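Local coordinates for probable transcriptional regulator (Pseudomonas aeruginosa, PDB 2HR3), which probably acts as a transcriptional regulator of the MarR family, binding DNA through a winged helix-turn-helix domain, at residues G49-P53 and S54-A58. Sequence-based numbering, arbitrary orientation.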
loop_
_atom_site.group_PDB
_atom_site.type_symbol
_atom_site.label_atom_id
_atom_site.label_comp_id
_atom_site.label_asym_id
_atom_site.label_seq_id
_atom_site.Cartn_x
_atom_site.Cartn_y
_atom_site.Cartn_z
ATOM N N GLY A 49 -1.673 -18.403 5.088
ATOM C CA GLY A 49 -2.132 -19.235 4.024
ATOM C C GLY A 49 -3.269 -20.193 4.280
ATOM O O GLY A 49 -3.538 -20.983 3.361
ATOM N N ASP A 50 -3.907 -20.197 5.479
ATOM C CA ASP A 50 -5.112 -21.033 5.687
ATOM C C ASP A 50 -6.202 -20.300 6.463
ATOM O O ASP A 50 -6.493 -20.620 7.611
ATOM C CB ASP A 50 -4.755 -22.349 6.356
ATOM C CG ASP A 50 -5.988 -23.150 6.781
ATOM O OD1 ASP A 50 -6.858 -23.383 5.903
ATOM O OD2 ASP A 50 -6.077 -23.541 7.985
ATOM N N VAL A 51 -6.893 -19.417 5.752
ATOM C CA VAL A 51 -7.607 -18.289 6.306
ATOM C C VAL A 51 -9.062 -18.208 5.890
ATOM O O VAL A 51 -9.426 -18.550 4.786
ATOM C CB VAL A 51 -6.907 -16.941 5.836
ATOM C CG1 VAL A 51 -5.601 -16.700 6.601
ATOM C CG2 VAL A 51 -6.594 -16.933 4.312
ATOM N N THR A 52 -9.901 -17.701 6.791
ATOM C CA THR A 52 -11.303 -17.440 6.485
ATOM C C THR A 52 -11.377 -16.223 5.565
ATOM O O THR A 52 -10.584 -15.261 5.697
ATOM C CB THR A 52 -12.213 -17.170 7.785
ATOM O OG1 THR A 52 -11.553 -16.278 8.684
ATOM C CG2 THR A 52 -12.512 -18.446 8.556
ATOM N N PRO A 53 -12.357 -16.224 4.667
ATOM C CA PRO A 53 -12.701 -14.999 3.986
ATOM C C PRO A 53 -12.752 -13.766 4.882
ATOM O O PRO A 53 -12.180 -12.703 4.493
ATOM C CB PRO A 53 -14.071 -15.318 3.403
ATOM C CG PRO A 53 -13.916 -16.802 3.039
ATOM C CD PRO A 53 -13.188 -17.358 4.214
ATOM N N SER A 54 -13.441 -13.897 6.026
ATOM C CA SER A 54 -13.591 -12.843 7.046
ATOM C C SER A 54 -12.288 -12.276 7.569
ATOM O O SER A 54 -12.145 -11.106 7.735
ATOM C CB SER A 54 -14.339 -13.397 8.250
ATOM O OG SER A 54 -15.738 -13.385 8.035
ATOM N N GLU A 55 -11.340 -13.127 7.861
ATOM C CA GLU A 55 -10.134 -12.657 8.444
ATOM C C GLU A 55 -9.356 -11.849 7.431
ATOM O O GLU A 55 -8.687 -10.870 7.766
ATOM C CB GLU A 55 -9.303 -13.836 8.913
ATOM C CG GLU A 55 -8.050 -13.429 9.636
ATOM C CD GLU A 55 -7.183 -14.605 9.951
ATOM O OE1 GLU A 55 -7.723 -15.776 9.931
ATOM O OE2 GLU A 55 -5.964 -14.334 10.199
ATOM N N LEU A 56 -9.458 -12.303 6.183
ATOM C CA LEU A 56 -8.835 -11.724 5.041
ATOM C C LEU A 56 -9.466 -10.367 4.730
ATOM O O LEU A 56 -8.735 -9.379 4.526
ATOM C CB LEU A 56 -9.114 -12.645 3.865
ATOM C CG LEU A 56 -8.082 -12.979 2.803
ATOM C CD1 LEU A 56 -8.846 -13.818 1.722
ATOM C CD2 LEU A 56 -7.505 -11.755 2.276
ATOM N N ALA A 57 -10.801 -10.333 4.621
ATOM C CA ALA A 57 -11.484 -9.067 4.460
ATOM C C ALA A 57 -11.027 -8.059 5.554
ATOM O O ALA A 57 -10.632 -6.922 5.230
ATOM C CB ALA A 57 -12.920 -9.239 4.514
ATOM N N ALA A 58 -11.013 -8.485 6.817
ATOM C CA ALA A 58 -10.656 -7.598 7.889
ATOM C C ALA A 58 -9.249 -7.051 7.763
ATOM O O ALA A 58 -9.039 -5.864 7.969
ATOM C CB ALA A 58 -10.817 -8.292 9.256
#
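The carboxylate of Glu-55 meets Val-51 and Thr-52 in two different ways. Val-51 CG1 lies over one face, 4.1 Å from Glu-55 OE1, whereas Thr-52 OG1 sits close to the carboxylate plane on the OE1 side, also 4.1 Å from Glu-55 OE1, too far for a hydrogen bond. Glu-55 places its CG anti to the backbone N (chi1 -176°) and runs on extended, which carries the carboxylate back over the turn; both the Val-51 and Thr-52 side chains cross it at about a right angle.

The turn is a worked example of helix N-capping. Thr-52 occupies the N-cap, with OG1 held between its backbone N and carbonyl carbon, and there OG1 accepts from Glu-55 N at 3.3 Å with an N-H...O angle of 144°. Glu-55 CB packs against the same hydroxyl oxygen, Thr-52 OG1, at 3.3 Å. The carbonyl of Thr-52 opens the helical bonding: Leu-56 N donates to Thr-52 O at 3.2 Å, and Glu-55 N adds a weak, bent bond to that oxygen. Pro-53, whose ring nitrogen has no hydrogen to give, suits the first turn, where backbone donors lack helical acceptors. Its carbonyl begins the next bond, Ala-57 N to Pro-53 O at 2.7 Å, nearly straight at 173°.

On the buried side, Val-51 CG2 reaches Leu-56 CG at 4.5 Å, a loose apolar contact. Leu-56 continues inward onto Ala-43 and Ile-44 of helix 32-46 and onto Leu-67 and Leu-71 of helix 64-76, the recognition helix by analogy with other MarR proteins. Val-51, backbone-bonded to Val-94, ties the loop leading into helix 53-59 to strand 93-96 of the wing, within the winged helix-turn-helix.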